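PDB 3NV9: malic enzyme, which probably catalyses the oxidative decarboxylation of malate to pyruvate with reduction of a nicotinamide cofactor, and is linked to metronidazole activation in Entamoeba histolytica. Local coordinates for residues H40-G45 / H464-P469; E153-I158 / D180-S185; G318-V323 / G342-A347. One frame throughout, in Å; residues are numbered along the deposited sequence.

Contact 1. Residues H40-G45 / H464-P469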
ATOM      1  N   HIS A  40      -6.665  11.268 -14.717  1.00 19.77           N
ATOM      2  CA  HIS A  40      -6.414  10.944 -13.308  1.00 19.52           C
ATOM      3  C   HIS A  40      -7.658  11.305 -12.505  1.00 19.92           C
ATOM      4  O   HIS A  40      -8.088  10.582 -11.670  1.00 18.88           O
ATOM      5  CB  HIS A  40      -5.184  11.662 -12.734  1.00 19.30           C
ATOM      6  CG  HIS A  40      -3.871  11.086 -13.154  1.00 17.68           C
ATOM      7  ND1 HIS A  40      -3.310  11.330 -14.397  1.00 20.54           N
ATOM      8  CD2 HIS A  40      -2.973  10.337 -12.477  1.00 14.41           C
ATOM      9  CE1 HIS A  40      -2.145  10.705 -14.477  1.00 18.76           C
ATOM     10  NE2 HIS A  40      -1.913  10.106 -13.316  1.00 17.16           N
ATOM     11  N   LYS A  41      -8.238  12.454 -12.775  1.00 21.44           N
ATOM     12  CA  LYS A  41      -9.467  12.829 -12.085  1.00 21.89           C
ATOM     13  C   LYS A  41     -10.614  11.860 -12.448  1.00 21.64           C
ATOM     14  O   LYS A  41     -11.330  11.384 -11.564  1.00 21.95           O
ATOM     15  CB  LYS A  41      -9.834  14.288 -12.400  1.00 22.74           C
ATOM     16  CG  LYS A  41     -11.141  14.724 -11.789  1.00 27.20           C
ATOM     17  CD  LYS A  41     -11.170  16.237 -11.483  1.00 33.79           C
ATOM     18  CE  LYS A  41     -12.512  16.619 -10.747  1.00 37.94           C
ATOM     19  NZ  LYS A  41     -12.458  18.028 -10.170  1.00 43.10           N
ATOM     20  N   PHE A  42     -10.769  11.529 -13.717  1.00 20.46           N
ATOM     21  CA  PHE A  42     -11.812  10.557 -14.101  1.00 20.65           C
ATOM     22  C   PHE A  42     -11.819   9.240 -13.270  1.00 20.65           C
ATOM     23  O   PHE A  42     -12.853   8.788 -12.867  1.00 20.52           O
ATOM     24  CB  PHE A  42     -11.697  10.217 -15.596  1.00 20.32           C
ATOM     25  CG  PHE A  42     -12.884   9.457 -16.134  1.00 21.25           C
ATOM     26  CD1 PHE A  42     -14.103  10.135 -16.414  1.00 18.11           C
ATOM     27  CD2 PHE A  42     -12.803   8.076 -16.346  1.00 21.73           C
ATOM     28  CE1 PHE A  42     -15.228   9.428 -16.891  1.00 18.68           C
ATOM     29  CE2 PHE A  42     -13.930   7.348 -16.873  1.00 24.57           C
ATOM     30  CZ  PHE A  42     -15.143   8.035 -17.144  1.00 23.53           C
ATOM     31  N   TYR A  43     -10.667   8.600 -13.081  1.00 21.13           N
ATOM     32  CA  TYR A  43     -10.610   7.336 -12.380  1.00 20.35           C
ATOM     33  C   TYR A  43     -10.207   7.542 -10.888  1.00 20.75           C
ATOM     34  O   TYR A  43     -10.140   6.552 -10.102  1.00 20.71           O
ATOM     35  CB  TYR A  43      -9.640   6.355 -13.062  1.00 20.99           C
ATOM     36  CG  TYR A  43      -9.974   5.966 -14.516  1.00 21.03           C
ATOM     37  CD1 TYR A  43     -11.103   5.178 -14.799  1.00 18.49           C
ATOM     38  CD2 TYR A  43      -9.167   6.366 -15.592  1.00 17.62           C
ATOM     39  CE1 TYR A  43     -11.427   4.816 -16.068  1.00 15.47           C
ATOM     40  CE2 TYR A  43      -9.474   5.980 -16.890  1.00 20.74           C
ATOM     41  CZ  TYR A  43     -10.642   5.186 -17.101  1.00 20.00           C
ATOM     42  OH  TYR A  43     -11.063   4.794 -18.333  1.00 20.20           O
ATOM     43  N   LYS A  44      -9.923   8.796 -10.503  1.00 19.88           N
ATOM     44  CA  LYS A  44      -9.437   9.130  -9.148  1.00 19.70           C
ATOM     45  C   LYS A  44      -8.181   8.330  -8.834  1.00 19.49           C
ATOM     46  O   LYS A  44      -8.081   7.636  -7.785  1.00 18.68           O
ATOM     47  CB  LYS A  44     -10.490   8.903  -8.045  1.00 19.49           C
ATOM     48  CG  LYS A  44     -11.902   9.606  -8.229  1.00 23.95           C
ATOM     49  CD  LYS A  44     -11.839  11.112  -8.578  1.00 31.63           C
ATOM     50  CE  LYS A  44     -13.256  11.781  -8.620  1.00 37.23           C
ATOM     51  NZ  LYS A  44     -13.835  12.060  -9.993  1.00 37.74           N
ATOM     52  N   GLY A  45      -7.225   8.402  -9.754  1.00 19.05           N
ATOM     53  CA  GLY A  45      -5.987   7.640  -9.583  1.00 19.24           C
ATOM     54  C   GLY A  45      -5.837   6.560 -10.628  1.00 18.20           C
ATOM     55  O   GLY A  45      -6.493   6.632 -11.668  1.00 19.04           O
ATOM     56  N   HIS A 464     -15.835  -3.050 -15.554  1.00 23.87           N
ATOM     57  CA  HIS A 464     -15.630  -2.587 -14.176  1.00 24.85           C
ATOM     58  C   HIS A 464     -14.659  -1.392 -14.158  1.00 24.71           C
ATOM     59  O   HIS A 464     -14.754  -0.545 -13.286  1.00 24.43           O
ATOM     60  CB  HIS A 464     -15.172  -3.717 -13.265  1.00 24.37           C
ATOM     61  CG  HIS A 464     -16.265  -4.669 -12.948  1.00 24.18           C
ATOM     62  ND1 HIS A 464     -17.396  -4.283 -12.256  1.00 24.94           N
ATOM     63  CD2 HIS A 464     -16.447  -5.967 -13.284  1.00 21.51           C
ATOM     64  CE1 HIS A 464     -18.208  -5.315 -12.137  1.00 17.08           C
ATOM     65  NE2 HIS A 464     -17.639  -6.358 -12.719  1.00 20.81           N
ATOM     66  N   ILE A 465     -13.714  -1.385 -15.099  1.00 24.02           N
ATOM     67  CA  ILE A 465     -13.004  -0.191 -15.481  1.00 24.02           C
ATOM     68  C   ILE A 465     -13.728   0.377 -16.735  1.00 25.72           C
ATOM     69  O   ILE A 465     -13.787  -0.255 -17.792  1.00 26.74           O
ATOM     70  CB  ILE A 465     -11.511  -0.489 -15.713  1.00 23.46           C
ATOM     71  CG1 ILE A 465     -10.851  -1.000 -14.423  1.00 22.94           C
ATOM     72  CG2 ILE A 465     -10.785   0.720 -16.125  1.00 21.16           C
ATOM     73  CD1 ILE A 465      -9.562  -1.837 -14.702  1.00 22.69           C
ATOM     74  N   VAL A 466     -14.351   1.525 -16.564  1.00 25.96           N
ATOM     75  CA  VAL A 466     -15.199   2.163 -17.566  1.00 27.81           C
ATOM     76  C   VAL A 466     -14.303   2.672 -18.709  1.00 28.24           C
ATOM     77  O   VAL A 466     -13.173   3.118 -18.424  1.00 28.59           O
ATOM     78  CB  VAL A 466     -15.916   3.394 -16.890  1.00 27.17           C
ATOM     79  CG1 VAL A 466     -16.526   4.344 -17.902  1.00 33.38           C
ATOM     80  CG2 VAL A 466     -16.987   2.938 -15.928  1.00 27.67           C
ATOM     81  N   ASP A 467     -14.789   2.653 -19.965  1.00 26.77           N
ATOM     82  CA  ASP A 467     -14.029   3.248 -21.073  1.00 26.53           C
ATOM     83  C   ASP A 467     -13.978   4.722 -20.843  1.00 25.95           C
ATOM     84  O   ASP A 467     -14.927   5.294 -20.304  1.00 26.44           O
ATOM     85  CB  ASP A 467     -14.693   3.017 -22.439  1.00 27.11           C
ATOM     86  CG  ASP A 467     -14.872   1.527 -22.777  1.00 28.59           C
ATOM     87  OD1 ASP A 467     -13.924   0.720 -22.559  1.00 29.09           O
ATOM     88  OD2 ASP A 467     -15.948   1.178 -23.311  1.00 29.58           O
ATOM     89  N   PHE A 468     -12.871   5.351 -21.240  1.00 25.45           N
ATOM     90  CA  PHE A 468     -12.710   6.782 -21.081  1.00 24.02           C
ATOM     91  C   PHE A 468     -13.520   7.518 -22.136  1.00 24.48           C
ATOM     92  O   PHE A 468     -13.517   7.104 -23.275  1.00 23.23           O
ATOM     93  CB  PHE A 468     -11.269   7.126 -21.223  1.00 23.37           C
ATOM     94  CG  PHE A 468     -10.961   8.548 -20.893  1.00 22.35           C
ATOM     95  CD1 PHE A 468     -10.789   8.938 -19.576  1.00 17.39           C
ATOM     96  CD2 PHE A 468     -10.787   9.483 -21.903  1.00 21.92           C
ATOM     97  CE1 PHE A 468     -10.503  10.240 -19.254  1.00 18.10           C
ATOM     98  CE2 PHE A 468     -10.492  10.821 -21.589  1.00 22.87           C
ATOM     99  CZ  PHE A 468     -10.355  11.189 -20.235  1.00 21.07           C
ATOM    100  N   PRO A 469     -14.199   8.628 -21.765  1.00 25.28           N
ATOM    101  CA  PRO A 469     -15.108   9.242 -22.756  1.00 26.70           C
ATOM    102  C   PRO A 469     -14.375   9.778 -23.989  1.00 28.13           C
ATOM    103  O   PRO A 469     -13.395  10.507 -23.852  1.00 27.68           O
ATOM    104  CB  PRO A 469     -15.781  10.383 -21.944  1.00 27.07           C
ATOM    105  CG  PRO A 469     -15.704   9.854 -20.474  1.00 24.37           C
ATOM    106  CD  PRO A 469     -14.296   9.317 -20.469  1.00 24.34           C
TER
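The F42 ring reaches out to P469 tip to tip, and P469 CD sits over one face of it, 3.9 Å from the F42 ring centroid and displaced toward the rim: a CH-pi contact. F42 has CG anti to the backbone N (chi1 -168°), which puts the root of the ring on the side of 464-469, where V466, F468 and P469 meet it. F468 turns its edge to the F42 face in a T-shaped pair, centroids 5.3 Å apart and planes at 72°; its CE1 also packs on F42 CB. V466 CG1 closes in at the F42 edge, near the ring plane, 4.0 Å from F42 CZ. Next door, Y43 OH donates to V466 O at 2.7 Å, tilted 16° from the carbonyl plane, while Y43 CE1 touches I465 CG2. F42 CD2 lies over the centre of the Y43 ring, so the two neighbouring rings pack together. The second subunit joins in: its W60 meets F468 edge-to-face, and its T54 packs on Y43. Just beyond Y43, K44 with positive phi turns the chain, G45 N bonding to H40 O at 3.0 Å and K44 N to K41 O, the Schellman motif that ends helix 21-43.

Contact 2. Residues E153-I158 / D180-S185. With SO4 (sulfate ion), chain C.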
ATOM      1  N   GLU A 153      15.465   6.320   8.822  1.00 27.72           N
ATOM      2  CA  GLU A 153      14.716   5.817   9.982  1.00 27.38           C
ATOM      3  C   GLU A 153      13.372   5.260   9.522  1.00 26.86           C
ATOM      4  O   GLU A 153      12.944   4.172   9.973  1.00 26.64           O
ATOM      5  CB  GLU A 153      14.516   6.922  11.067  1.00 26.89           C
ATOM      6  CG  GLU A 153      13.654   6.443  12.247  1.00 27.01           C
ATOM      7  CD  GLU A 153      13.512   7.500  13.373  1.00 31.48           C
ATOM      8  OE1 GLU A 153      14.013   8.630  13.248  1.00 29.46           O
ATOM      9  OE2 GLU A 153      12.886   7.183  14.387  1.00 30.96           O
ATOM     10  N   PHE A 154      12.718   6.027   8.633  1.00 26.65           N
ATOM     11  CA  PHE A 154      11.375   5.706   8.124  1.00 25.23           C
ATOM     12  C   PHE A 154      11.358   4.329   7.443  1.00 24.47           C
ATOM     13  O   PHE A 154      10.556   3.461   7.761  1.00 23.41           O
ATOM     14  CB  PHE A 154      10.859   6.806   7.156  1.00 25.03           C
ATOM     15  CG  PHE A 154       9.502   6.512   6.607  1.00 23.99           C
ATOM     16  CD1 PHE A 154       8.380   7.025   7.215  1.00 23.26           C
ATOM     17  CD2 PHE A 154       9.348   5.682   5.479  1.00 25.33           C
ATOM     18  CE1 PHE A 154       7.097   6.723   6.728  1.00 23.82           C
ATOM     19  CE2 PHE A 154       8.061   5.368   4.962  1.00 23.79           C
ATOM     20  CZ  PHE A 154       6.938   5.874   5.596  1.00 24.21           C
ATOM     21  N   VAL A 155      12.283   4.145   6.528  1.00 24.14           N
ATOM     22  CA  VAL A 155      12.349   2.933   5.752  1.00 23.56           C
ATOM     23  C   VAL A 155      12.677   1.736   6.634  1.00 24.90           C
ATOM     24  O   VAL A 155      12.060   0.664   6.471  1.00 23.97           O
ATOM     25  CB  VAL A 155      13.341   3.111   4.562  1.00 22.98           C
ATOM     26  CG1 VAL A 155      13.561   1.792   3.803  1.00 21.45           C
ATOM     27  CG2 VAL A 155      12.820   4.146   3.649  1.00 20.27           C
ATOM     28  N   GLN A 156      13.629   1.930   7.569  1.00 25.67           N
ATOM     29  CA  GLN A 156      13.956   0.918   8.595  1.00 26.87           C
ATOM     30  C   GLN A 156      12.752   0.458   9.430  1.00 27.13           C
ATOM     31  O   GLN A 156      12.642  -0.719   9.799  1.00 26.69           O
ATOM     32  CB  GLN A 156      15.117   1.387   9.502  1.00 27.63           C
ATOM     33  CG  GLN A 156      16.521   1.272   8.807  1.00 29.96           C
ATOM     34  CD  GLN A 156      17.680   1.994   9.546  1.00 36.32           C
ATOM     35  OE1 GLN A 156      17.498   2.595  10.623  1.00 39.15           O
ATOM     36  NE2 GLN A 156      18.868   1.944   8.955  1.00 34.24           N
ATOM     37  N   ARG A 157      11.817   1.369   9.687  1.00 26.77           N
ATOM     38  CA  ARG A 157      10.616   0.998  10.425  1.00 26.03           C
ATOM     39  C   ARG A 157       9.590   0.251   9.556  1.00 26.11           C
ATOM     40  O   ARG A 157       8.922  -0.679  10.043  1.00 25.76           O
ATOM     41  CB  ARG A 157       9.998   2.224  11.069  1.00 26.45           C
ATOM     42  CG  ARG A 157      10.854   2.835  12.203  1.00 26.96           C
ATOM     43  CD  ARG A 157      10.056   3.840  13.047  1.00 30.55           C
ATOM     44  NE  ARG A 157      10.957   4.602  13.924  1.00 32.44           N
ATOM     45  CZ  ARG A 157      11.501   4.139  15.063  1.00 33.48           C
ATOM     46  NH1 ARG A 157      11.210   2.911  15.499  1.00 30.64           N
ATOM     47  NH2 ARG A 157      12.350   4.899  15.759  1.00 28.72           N
ATOM     48  N   ILE A 158       9.508   0.629   8.268  1.00 24.79           N
ATOM     49  CA  ILE A 158       8.448   0.143   7.375  1.00 23.32           C
ATOM     50  C   ILE A 158       8.846  -1.103   6.607  1.00 23.19           C
ATOM     51  O   ILE A 158       7.993  -1.811   6.114  1.00 22.55           O
ATOM     52  CB  ILE A 158       7.980   1.219   6.378  1.00 22.84           C
ATOM     53  CG1 ILE A 158       6.502   1.018   5.991  1.00 19.60           C
ATOM     54  CG2 ILE A 158       8.929   1.297   5.150  1.00 20.37           C
ATOM     55  CD1 ILE A 158       5.973   2.209   5.063  1.00 20.17           C
ATOM     56  N   ASP A 180      22.804   4.095   0.366  1.00 30.04           N
ATOM     57  CA  ASP A 180      24.037   3.426   0.801  1.00 30.71           C
ATOM     58  C   ASP A 180      23.888   2.815   2.182  1.00 30.42           C
ATOM     59  O   ASP A 180      24.294   1.671   2.386  1.00 30.99           O
ATOM     60  CB  ASP A 180      25.224   4.415   0.755  1.00 31.65           C
ATOM     61  CG  ASP A 180      25.494   4.925  -0.637  1.00 33.55           C
ATOM     62  OD1 ASP A 180      25.008   4.284  -1.582  1.00 40.21           O
ATOM     63  OD2 ASP A 180      26.177   5.959  -0.821  1.00 33.73           O
ATOM     64  N   VAL A 181      23.273   3.558   3.119  1.00 29.71           N
ATOM     65  CA  VAL A 181      22.998   3.025   4.480  1.00 28.27           C
ATOM     66  C   VAL A 181      21.937   1.964   4.453  1.00 28.27           C
ATOM     67  O   VAL A 181      22.149   0.860   4.969  1.00 29.62           O
ATOM     68  CB  VAL A 181      22.501   4.122   5.450  1.00 28.23           C
ATOM     69  CG1 VAL A 181      22.080   3.518   6.766  1.00 27.23           C
ATOM     70  CG2 VAL A 181      23.573   5.160   5.676  1.00 25.36           C
ATOM     71  N   LEU A 182      20.777   2.291   3.862  1.00 27.60           N
ATOM     72  CA  LEU A 182      19.621   1.355   3.847  1.00 26.89           C
ATOM     73  C   LEU A 182      19.897   0.044   3.163  1.00 26.76           C
ATOM     74  O   LEU A 182      19.380  -0.948   3.579  1.00 26.83           O
ATOM     75  CB  LEU A 182      18.378   1.947   3.160  1.00 25.92           C
ATOM     76  CG  LEU A 182      17.697   3.039   3.921  1.00 23.14           C
ATOM     77  CD1 LEU A 182      16.563   3.529   3.090  1.00 19.75           C
ATOM     78  CD2 LEU A 182      17.258   2.538   5.317  1.00 21.22           C
ATOM     79  N   ARG A 183      20.681   0.054   2.093  1.00 27.89           N
ATOM     80  CA  ARG A 183      20.957  -1.198   1.423  1.00 30.38           C
ATOM     81  C   ARG A 183      21.724  -2.184   2.328  1.00 31.35           C
ATOM     82  O   ARG A 183      21.650  -3.376   2.142  1.00 31.49           O
ATOM     83  CB  ARG A 183      21.634  -0.949   0.071  1.00 29.53           C
ATOM     84  CG  ARG A 183      23.114  -0.985   0.051  1.00 31.82           C
ATOM     85  CD  ARG A 183      23.557  -0.457  -1.285  1.00 33.68           C
ATOM     86  NE  ARG A 183      23.341  -1.426  -2.373  1.00 32.60           N
ATOM     87  CZ  ARG A 183      24.333  -2.024  -3.047  1.00 31.45           C
ATOM     88  NH1 ARG A 183      25.597  -1.748  -2.719  1.00 26.62           N
ATOM     89  NH2 ARG A 183      24.074  -2.883  -4.045  1.00 25.40           N
ATOM     90  N   GLU A 184      22.412  -1.672   3.345  1.00 33.19           N
ATOM     91  CA  GLU A 184      23.211  -2.514   4.233  1.00 33.99           C
ATOM     92  C   GLU A 184      22.432  -2.875   5.449  1.00 34.52           C
ATOM     93  O   GLU A 184      22.534  -4.025   5.936  1.00 35.41           O
ATOM     94  CB  GLU A 184      24.558  -1.857   4.570  1.00 34.06           C
ATOM     95  CG  GLU A 184      25.440  -1.676   3.308  1.00 36.47           C
ATOM     96  CD  GLU A 184      25.775  -3.020   2.577  1.00 41.53           C
ATOM     97  OE1 GLU A 184      25.716  -4.119   3.213  1.00 40.80           O
ATOM     98  OE2 GLU A 184      26.105  -2.961   1.359  1.00 44.79           O
ATOM     99  N   SER A 185      21.590  -1.953   5.918  1.00 34.88           N
ATOM    100  CA  SER A 185      20.854  -2.242   7.146  1.00 35.26           C
ATOM    101  C   SER A 185      19.558  -3.023   7.037  1.00 35.91           C
ATOM    102  O   SER A 185      19.153  -3.629   8.035  1.00 36.08           O
ATOM    103  CB  SER A 185      20.623  -0.981   8.004  1.00 36.20           C
ATOM    104  OG  SER A 185      20.115   0.093   7.256  1.00 37.44           O
TER
HETATM  105  S   SO4 C 488      27.633  -3.754  -5.512  1.00 46.28           S
HETATM  106  O1  SO4 C 488      28.980  -4.271  -5.525  1.00 49.20           O
HETATM  107  O2  SO4 C 488      26.789  -4.701  -4.789  1.00 47.69           O
HETATM  108  O3  SO4 C 488      27.617  -2.466  -4.830  1.00 52.69           O
HETATM  109  O4  SO4 C 488      27.227  -3.472  -6.867  1.00 46.61           O
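A single polar link, from Q156 to S185, spans two helices that otherwise meet here through aliphatic groups; the axes of segments 153-158 and 180-185 come within 10.4 Å, 22° from parallel. Q156 CG stands anti to the carbonyl carbon, and the chain runs on extended, carrying the amide across to the other helix. Q156 NE2 donates to S185 OG over 2.8 Å, but the bond is bent, 140° at the hydrogen, and OG lies 20° out of the amide plane. S185 OG in turn donates to V181 O at 3.2 Å, one turn back in its own helix, approaching from above the carbonyl plane; V181 O also accepts S185 N and E184 N. Beside these two bonds L182 splits its methyls: CD1 packs against V155 CG1 at 3.5 Å and CD2 against the Q156 CG methylene at 3.8 Å. Elsewhere on helix 148-158, R157 NH2 forms a salt bridge with E153 OE2 at 2.7 Å, close to the guanidinium plane, and R157 NH1 bonds D138 O and K140 O of the second subunit. R183, which takes no part in the contact, holds a sulfate ion, probably from the crystallisation liquor, NH1 to O3 at 3.0 Å. S185 OG therefore acts as acceptor and donor at once, so the amide-hydroxyl-carbonyl chain ties the Q156 side chain to the backbone of helix 174-185, while the buried V155 and L182 meet by apolar packing.

Contact 3. Residues G318-V323 / G342-A347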
ATOM      1  N   GLY A 318      31.153  13.541 -33.957  1.00 38.54           N
ATOM      2  CA  GLY A 318      31.633  12.694 -35.063  1.00 39.40           C
ATOM      3  C   GLY A 318      30.592  12.008 -35.968  1.00 39.47           C
ATOM      4  O   GLY A 318      29.443  12.449 -36.134  1.00 38.61           O
ATOM      5  N   GLU A 319      31.035  10.925 -36.587  1.00 38.94           N
ATOM      6  CA  GLU A 319      30.232  10.148 -37.493  1.00 38.14           C
ATOM      7  C   GLU A 319      29.058   9.538 -36.699  1.00 36.61           C
ATOM      8  O   GLU A 319      29.249   8.871 -35.663  1.00 35.64           O
ATOM      9  CB  GLU A 319      31.160   9.089 -38.075  1.00 39.29           C
ATOM     10  CG  GLU A 319      30.488   7.898 -38.722  1.00 46.21           C
ATOM     11  CD  GLU A 319      30.240   8.093 -40.217  1.00 54.59           C
ATOM     12  OE1 GLU A 319      29.548   9.090 -40.592  1.00 56.57           O
ATOM     13  OE2 GLU A 319      30.740   7.230 -40.995  1.00 55.30           O
ATOM     14  N   LYS A 320      27.838   9.837 -37.154  1.00 34.37           N
ATOM     15  CA  LYS A 320      26.621   9.202 -36.610  1.00 32.29           C
ATOM     16  C   LYS A 320      26.429   9.428 -35.085  1.00 31.07           C
ATOM     17  O   LYS A 320      26.486   8.491 -34.242  1.00 30.18           O
ATOM     18  CB  LYS A 320      26.519   7.724 -37.054  1.00 32.32           C
ATOM     19  CG  LYS A 320      26.275   7.519 -38.580  1.00 33.79           C
ATOM     20  CD  LYS A 320      26.135   6.012 -38.920  1.00 37.54           C
ATOM     21  CE  LYS A 320      25.743   5.754 -40.363  1.00 38.10           C
ATOM     22  NZ  LYS A 320      26.741   6.140 -41.420  1.00 40.86           N
ATOM     23  N   PRO A 321      26.228  10.692 -34.706  1.00 28.76           N
ATOM     24  CA  PRO A 321      26.088  10.940 -33.284  1.00 28.60           C
ATOM     25  C   PRO A 321      24.904  10.191 -32.587  1.00 28.60           C
ATOM     26  O   PRO A 321      23.775  10.119 -33.108  1.00 29.49           O
ATOM     27  CB  PRO A 321      25.858  12.444 -33.215  1.00 28.14           C
ATOM     28  CG  PRO A 321      26.367  12.980 -34.525  1.00 28.15           C
ATOM     29  CD  PRO A 321      26.130  11.915 -35.507  1.00 28.73           C
ATOM     30  N   ILE A 322      25.202   9.641 -31.420  1.00 27.53           N
ATOM     31  CA  ILE A 322      24.232   9.104 -30.527  1.00 26.63           C
ATOM     32  C   ILE A 322      23.984  10.159 -29.440  1.00 26.24           C
ATOM     33  O   ILE A 322      24.906  10.496 -28.721  1.00 26.36           O
ATOM     34  CB  ILE A 322      24.781   7.856 -29.881  1.00 25.42           C
ATOM     35  CG1 ILE A 322      24.844   6.740 -30.920  1.00 25.23           C
ATOM     36  CG2 ILE A 322      23.942   7.430 -28.693  1.00 23.25           C
ATOM     37  CD1 ILE A 322      25.749   5.603 -30.464  1.00 23.56           C
ATOM     38  N   VAL A 323      22.744  10.643 -29.325  1.00 25.38           N
ATOM     39  CA  VAL A 323      22.395  11.660 -28.332  1.00 25.74           C
ATOM     40  C   VAL A 323      21.246  11.200 -27.436  1.00 26.50           C
ATOM     41  O   VAL A 323      20.165  10.985 -27.936  1.00 26.15           O
ATOM     42  CB  VAL A 323      21.959  12.950 -29.031  1.00 26.78           C
ATOM     43  CG1 VAL A 323      21.550  14.007 -28.037  1.00 24.99           C
ATOM     44  CG2 VAL A 323      23.096  13.466 -30.045  1.00 25.08           C
ATOM     45  N   GLY A 342      22.177  16.843 -37.063  1.00 32.83           N
ATOM     46  CA  GLY A 342      23.037  15.752 -37.520  1.00 33.14           C
ATOM     47  C   GLY A 342      23.030  14.474 -36.699  1.00 33.11           C
ATOM     48  O   GLY A 342      23.784  13.555 -36.992  1.00 33.95           O
ATOM     49  N   ALA A 343      22.178  14.395 -35.678  1.00 32.74           N
ATOM     50  CA  ALA A 343      22.180  13.234 -34.783  1.00 31.79           C
ATOM     51  C   ALA A 343      21.630  12.041 -35.547  1.00 31.26           C
ATOM     52  O   ALA A 343      20.678  12.170 -36.323  1.00 30.76           O
ATOM     53  CB  ALA A 343      21.362  13.501 -33.535  1.00 31.35           C
ATOM     54  N   TYR A 344      22.252  10.890 -35.347  1.00 30.20           N
ATOM     55  CA  TYR A 344      21.819   9.703 -36.068  1.00 28.71           C
ATOM     56  C   TYR A 344      20.763   8.912 -35.277  1.00 28.07           C
ATOM     57  O   TYR A 344      19.759   8.407 -35.843  1.00 28.94           O
ATOM     58  CB  TYR A 344      23.036   8.853 -36.369  1.00 28.51           C
ATOM     59  CG  TYR A 344      22.740   7.673 -37.223  1.00 30.76           C
ATOM     60  CD1 TYR A 344      22.287   7.814 -38.533  1.00 33.71           C
ATOM     61  CD2 TYR A 344      22.922   6.410 -36.731  1.00 32.44           C
ATOM     62  CE1 TYR A 344      22.025   6.687 -39.317  1.00 35.65           C
ATOM     63  CE2 TYR A 344      22.695   5.302 -37.501  1.00 33.06           C
ATOM     64  CZ  TYR A 344      22.241   5.434 -38.767  1.00 34.96           C
ATOM     65  OH  TYR A 344      22.006   4.279 -39.474  1.00 38.73           O
ATOM     66  N   ILE A 345      21.028   8.805 -33.980  1.00 26.86           N
ATOM     67  CA  ILE A 345      20.175   8.152 -32.987  1.00 25.70           C
ATOM     68  C   ILE A 345      19.930   9.142 -31.852  1.00 24.89           C
ATOM     69  O   ILE A 345      20.883   9.755 -31.330  1.00 24.99           O
ATOM     70  CB  ILE A 345      20.843   6.883 -32.444  1.00 24.63           C
ATOM     71  CG1 ILE A 345      20.958   5.811 -33.539  1.00 25.48           C
ATOM     72  CG2 ILE A 345      20.155   6.338 -31.189  1.00 24.19           C
ATOM     73  CD1 ILE A 345      21.956   4.754 -33.209  1.00 19.84           C
ATOM     74  N   VAL A 346      18.656   9.306 -31.502  1.00 24.06           N
ATOM     75  CA  VAL A 346      18.217  10.194 -30.406  1.00 23.20           C
ATOM     76  C   VAL A 346      17.207   9.455 -29.532  1.00 23.05           C
ATOM     77  O   VAL A 346      16.220   8.874 -30.043  1.00 21.05           O
ATOM     78  CB  VAL A 346      17.500  11.493 -30.951  1.00 23.02           C
ATOM     79  CG1 VAL A 346      17.195  12.481 -29.808  1.00 20.90           C
ATOM     80  CG2 VAL A 346      18.328  12.183 -32.020  1.00 22.87           C
ATOM     81  N   ALA A 347      17.460   9.480 -28.226  1.00 22.83           N
ATOM     82  CA  ALA A 347      16.540   8.941 -27.241  1.00 23.17           C
ATOM     83  C   ALA A 347      16.072  10.046 -26.318  1.00 23.77           C
ATOM     84  O   ALA A 347      16.837  10.976 -26.006  1.00 24.65           O
ATOM     85  CB  ALA A 347      17.221   7.919 -26.407  1.00 22.71           C
TER
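K320 and Y344 lie side by side and point the same way, the lysine's aliphatic chain laid over one face of the phenol ring. K320 CD sits over the centre of that face, 3.8 Å from the Y344 ring centroid and 11° off the normal, a CH-pi contact. CB and CG approach Y344 CG, and K320 CE comes within 3.9 Å of Y344 CZ, so the methylenes follow the ring from root to tip. A bend at chi4 (66°) sets K320 NZ 5.5 Å from the Y344 ring centroid, where any cation-pi attraction is weak. V213 of helix 193-213 touches both residues. I322 and I345 make the next aligned pair, I322 CG1 to I345 CD1 at 4.2 Å, on the sheet face where A209 and V213 pack. V323 and V346 turn to the other face, where V323 CG2 meets the A343 methyl and A338 of helix 335-340 covers A343 and V346. Between these pairs the backbones interlock: P321 O takes both Y344 N (2.8 Å) and I345 N (3.2 Å), the latter almost straight at 175°, I345 O accepts V323 N at 2.9 Å, and V323 O accepts A347 N. Parallel neighbours 322-325 and 345-348, joined through helix 335-340, form a beta-alpha-beta unit at one edge of the sheet of the Rossmann-type NAD-binding domain, with a bound sodium ion about 5 Å from the A347 side chain.

Overall arrangement
The three contacts lie well apart: centre to centre, about 36 Å (1 and 2), 40 Å (1 and 3) and 41 Å (2 and 3), and none touches another. Contact 1 brings the end of helix 21-43 to the loop before helix 470-485, spanning nearly the whole chain, so contacts 2 and 3 both fall between its two segments, in that order. Contact 2 pairs helices 148-158 and 174-185 of the N-terminal domain; contact 3 joins two strands of the six-stranded sheet in the NAD-binding domain, across the chain's centre from contact 2. Contacts 1 and 2 both meet the second subunit, in keeping with the entangled dimer, whereas contact 3 is touched by no other protein chain of the assembly.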